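Local structure of ofchtiv-allosamidin (Ostrinia furnacalis, 6JMB) at residues L36-I41 and K64-L69. The protein probably hydrolyses chitin as a group IV insect chitinase of glycosyl hydrolase family 18, and binds the inhibitor allosamidin. Numbering follows the deposited sequence.
Sequences LVYAFI and KQFTSL. With AMI (allosamizoline), chain C.
L36 touches two residues of K64-L69, F66 and L69, and the contact as a whole is a worked example of how a TIM barrel, the fold of family 18 glycosidases, is built: an inner strand shows one face to the helical layer and the other to the barrel interior. From L36, CB lies 3.7 Å from CZ of F66, while the carbonyl O approaches the rim of the same ring at CE2, close to its plane. Farther out, CD1 of L36 reaches CD1 of L69 at 4.2 Å, the two leucine side chains crossing at about a right angle. V37 points the other way, inward onto V7, Y9, A81 and D122 of neighbouring strands, and offers F66 mainly its main chain, with its C atom 3.6 Å from CZ of F66. Y38 returns to the helix side. Its chi1 of -168° carries CG away from the backbone N, beside the carbonyl carbon. The ring edge meets one face of F66 in a T-shaped pair, centroids 5.3 Å apart and planes at 88°, with CD2 of Y38 offset toward the rim, nearest CG of F66. CB of Y38 sits over that face too, a CH-pi contact 4.1 Å from the ring centroid. The hydroxyl is hydrogen-bonded to D57 and N62, which fixes the far end of the tyrosine. An alanine in place of F66 would probably open a gap between strand and helix and leave the Y38 edge without the aromatic face it packs on. A39 precedes a cis peptide bond, and its CB lies over the centre of one face of the F40 ring. F40 itself lines the inhibitor pocket and does not touch K64-L69: its CE2 stands 3.6 Å from O3 of allosamizoline, and its CZ 3.7 Å from N2 of the same group.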
ATOM      1  N   LEU A  36       4.196   8.026   8.980  1.00 10.41           N
ATOM      2  CA  LEU A  36       4.221   6.613   9.337  1.00 10.85           C
ATOM      3  C   LEU A  36       2.818   6.213   9.758  1.00 10.16           C
ATOM      4  O   LEU A  36       2.189   6.912  10.560  1.00 10.47           O
ATOM      5  CB  LEU A  36       5.234   6.348  10.461  1.00 11.52           C
ATOM      6  CG  LEU A  36       6.585   5.834   9.947  1.00 13.24           C
ATOM      7  CD1 LEU A  36       7.723   6.141  10.912  1.00 15.65           C
ATOM      8  CD2 LEU A  36       6.485   4.328   9.705  1.00 13.48           C
ATOM      9  N   VAL A  37       2.311   5.116   9.198  1.00  9.73           N
ATOM     10  CA  VAL A  37       0.902   4.754   9.333  1.00  9.75           C
ATOM     11  C   VAL A  37       0.783   3.386   9.998  1.00  8.59           C
ATOM     12  O   VAL A  37       1.337   2.397   9.505  1.00  9.73           O
ATOM     13  CB  VAL A  37       0.177   4.777   7.978  1.00  9.90           C
ATOM     14  CG1 VAL A  37      -1.314   4.623   8.195  1.00 10.17           C
ATOM     15  CG2 VAL A  37       0.482   6.075   7.230  1.00 11.24           C
ATOM     16  N   TYR A  38       0.038   3.332  11.106  1.00  8.64           N
ATOM     17  CA  TYR A  38      -0.181   2.106  11.872  1.00  9.32           C
ATOM     18  C   TYR A  38      -1.350   1.340  11.259  1.00  9.03           C
ATOM     19  O   TYR A  38      -2.501   1.781  11.340  1.00  9.86           O
ATOM     20  CB  TYR A  38      -0.506   2.497  13.313  1.00 10.20           C
ATOM     21  CG  TYR A  38      -0.503   1.378  14.338  1.00  9.97           C
ATOM     22  CD1 TYR A  38      -1.551   0.457  14.430  1.00  8.95           C
ATOM     23  CD2 TYR A  38       0.531   1.282  15.251  1.00  9.92           C
ATOM     24  CE1 TYR A  38      -1.532  -0.560  15.385  1.00 10.35           C
ATOM     25  CE2 TYR A  38       0.554   0.280  16.213  1.00 10.52           C
ATOM     26  CZ  TYR A  38      -0.475  -0.630  16.274  1.00 10.05           C
ATOM     27  OH  TYR A  38      -0.432  -1.618  17.232  1.00 11.98           O
ATOM     28  N   ALA A  39      -1.076   0.184  10.667  1.00  9.17           N
ATOM     29  CA  ALA A  39      -2.118  -0.639  10.061  1.00  9.31           C
ATOM     30  C   ALA A  39      -2.333  -1.870  10.931  1.00 10.11           C
ATOM     31  O   ALA A  39      -1.362  -2.548  11.271  1.00 10.24           O
ATOM     32  CB  ALA A  39      -1.675  -1.088   8.666  1.00 10.21           C
ATOM     33  N   PHE A  40      -3.583  -2.181  11.302  1.00 10.27           N
ATOM     34  CA  PHE A  40      -4.824  -1.458  11.015  1.00  9.42           C
ATOM     35  C   PHE A  40      -5.674  -1.445  12.280  1.00 10.27           C
ATOM     36  O   PHE A  40      -5.578  -2.367  13.113  1.00 11.20           O
ATOM     37  CB  PHE A  40      -5.668  -2.211   9.979  1.00 10.54           C
ATOM     38  CG  PHE A  40      -5.166  -2.108   8.574  1.00  9.30           C
ATOM     39  CD1 PHE A  40      -5.269  -0.923   7.882  1.00  9.83           C
ATOM     40  CD2 PHE A  40      -4.636  -3.216   7.931  1.00  9.59           C
ATOM     41  CE1 PHE A  40      -4.821  -0.826   6.575  1.00  9.78           C
ATOM     42  CE2 PHE A  40      -4.186  -3.131   6.621  1.00 10.11           C
ATOM     43  CZ  PHE A  40      -4.278  -1.930   5.944  1.00  9.66           C
ATOM     44  N   ILE A  41      -6.532  -0.442  12.405  1.00 10.26           N
ATOM     45  CA  ILE A  41      -7.696  -0.524  13.269  1.00 10.54           C
ATOM     46  C   ILE A  41      -8.911  -0.859  12.413  1.00 10.96           C
ATOM     47  O   ILE A  41      -8.852  -0.867  11.183  1.00 10.95           O
ATOM     48  CB  ILE A  41      -7.918   0.763  14.101  1.00 11.40           C
ATOM     49  CG1 ILE A  41      -8.205   1.964  13.193  1.00 11.31           C
ATOM     50  CG2 ILE A  41      -6.731   1.015  15.025  1.00 12.21           C
ATOM     51  CD1 ILE A  41      -8.667   3.205  13.958  1.00 12.71           C
ATOM     52  N   LYS A  64       1.062   3.480  21.417  1.00 11.66           N
ATOM     53  CA  LYS A  64       1.840   4.561  22.006  1.00 12.68           C
ATOM     54  C   LYS A  64       3.326   4.432  21.693  1.00 12.11           C
ATOM     55  O   LYS A  64       4.002   5.447  21.504  1.00 13.60           O
ATOM     56  CB  LYS A  64       1.594   4.600  23.516  1.00 15.89           C
ATOM     57  CG  LYS A  64       2.269   5.756  24.233  1.00 26.70           C
ATOM     58  CD  LYS A  64       1.704   7.097  23.789  1.00 29.19           C
ATOM     59  CE  LYS A  64       2.181   8.217  24.701  1.00 27.05           C
ATOM     60  NZ  LYS A  64       2.031   9.555  24.074  1.00 32.06           N
ATOM     61  N   GLN A  65       3.852   3.208  21.618  1.00 12.63           N
ATOM     62  CA  GLN A  65       5.244   3.054  21.205  1.00 12.51           C
ATOM     63  C   GLN A  65       5.441   3.597  19.797  1.00 12.94           C
ATOM     64  O   GLN A  65       6.442   4.266  19.510  1.00 13.10           O
ATOM     65  CB  GLN A  65       5.653   1.587  21.256  1.00 13.94           C
ATOM     66  CG  GLN A  65       5.828   1.035  22.654  1.00 19.77           C
ATOM     67  CD  GLN A  65       6.249  -0.416  22.635  1.00 32.55           C
ATOM     68  OE1 GLN A  65       5.658  -1.256  23.315  1.00 39.34           O
ATOM     69  NE2 GLN A  65       7.272  -0.724  21.842  1.00 31.33           N
ATOM     70  N   PHE A  66       4.468   3.342  18.919  1.00 11.62           N
ATOM     71  CA  PHE A  66       4.531   3.813  17.540  1.00 10.66           C
ATOM     72  C   PHE A  66       4.516   5.334  17.475  1.00 12.12           C
ATOM     73  O   PHE A  66       5.360   5.944  16.811  1.00 11.65           O
ATOM     74  CB  PHE A  66       3.352   3.211  16.772  1.00 11.46           C
ATOM     75  CG  PHE A  66       3.339   3.519  15.297  1.00 10.08           C
ATOM     76  CD1 PHE A  66       4.047   2.731  14.398  1.00 11.46           C
ATOM     77  CD2 PHE A  66       2.581   4.568  14.808  1.00 11.79           C
ATOM     78  CE1 PHE A  66       4.008   2.998  13.036  1.00 10.67           C
ATOM     79  CE2 PHE A  66       2.545   4.846  13.445  1.00 11.55           C
ATOM     80  CZ  PHE A  66       3.256   4.054  12.564  1.00 11.38           C
ATOM     81  N   THR A  67       3.559   5.975  18.157  1.00 11.68           N
ATOM     82  CA  THR A  67       3.517   7.433  18.102  1.00 11.53           C
ATOM     83  C   THR A  67       4.697   8.062  18.826  1.00 12.20           C
ATOM     84  O   THR A  67       5.088   9.185  18.492  1.00 12.85           O
ATOM     85  CB  THR A  67       2.184   7.986  18.614  1.00 11.59           C
ATOM     86  OG1 THR A  67       2.018   7.627  19.992  1.00 13.12           O
ATOM     87  CG2 THR A  67       1.024   7.428  17.796  1.00 11.08           C
ATOM     88  N   SER A  68       5.304   7.340  19.771  1.00 12.19           N
ATOM     89  CA  SER A  68       6.488   7.843  20.457  1.00 12.16           C
ATOM     90  C   SER A  68       7.712   7.915  19.557  1.00 14.25           C
ATOM     91  O   SER A  68       8.736   8.458  19.988  1.00 14.80           O
ATOM     92  CB  SER A  68       6.789   7.000  21.694  1.00 16.05           C
ATOM     93  OG  SER A  68       5.800   7.227  22.687  1.00 21.74           O
ATOM     94  N   LEU A  69       7.642   7.384  18.331  1.00 12.09           N
ATOM     95  CA  LEU A  69       8.715   7.626  17.376  1.00 13.36           C
ATOM     96  C   LEU A  69       8.928   9.114  17.128  1.00 14.02           C
ATOM     97  O   LEU A  69      10.016   9.509  16.696  1.00 14.51           O
ATOM     98  CB  LEU A  69       8.427   6.903  16.060  1.00 13.10           C
ATOM     99  CG  LEU A  69       8.472   5.374  16.110  1.00 13.06           C
ATOM    100  CD1 LEU A  69       7.824   4.779  14.860  1.00 15.20           C
ATOM    101  CD2 LEU A  69       9.906   4.871  16.280  1.00 16.20           C
TER
HETATM  102  C1  AMI C 501      -2.898  -2.942   0.668  1.00 11.03           C
HETATM  103  C2  AMI C 501      -4.072  -2.942   1.727  1.00 10.26           C
HETATM  104  C3  AMI C 501      -3.671  -3.937   2.698  1.00 10.71           C
HETATM  105  C4  AMI C 501      -2.845  -5.001   1.865  1.00 11.28           C
HETATM  106  C5  AMI C 501      -1.983  -4.124   1.088  1.00 10.67           C
HETATM  107  C6  AMI C 501      -1.329  -4.836  -0.153  1.00 12.13           C
HETATM  108  C7  AMI C 501      -3.008  -1.003   1.743  1.00 10.95           C
HETATM  109  C8  AMI C 501      -3.586   1.134   2.998  1.00 12.48           C
HETATM  110  C9  AMI C 501      -1.508   1.051   1.502  1.00 11.28           C
HETATM  111  N2  AMI C 501      -4.115  -1.728   2.209  1.00 10.75           N
HETATM  112  N7  AMI C 501      -2.708   0.393   2.084  1.00 11.24           N
HETATM  113  O3  AMI C 501      -4.810  -4.483   3.363  1.00 11.72           O
HETATM  114  O4  AMI C 501      -2.009  -5.852   2.637  1.00 10.51           O
HETATM  115  O6  AMI C 501      -2.357  -5.419  -0.929  1.00 13.86           O
HETATM  116  O7  AMI C 501      -2.197  -1.698   0.896  1.00 10.96           O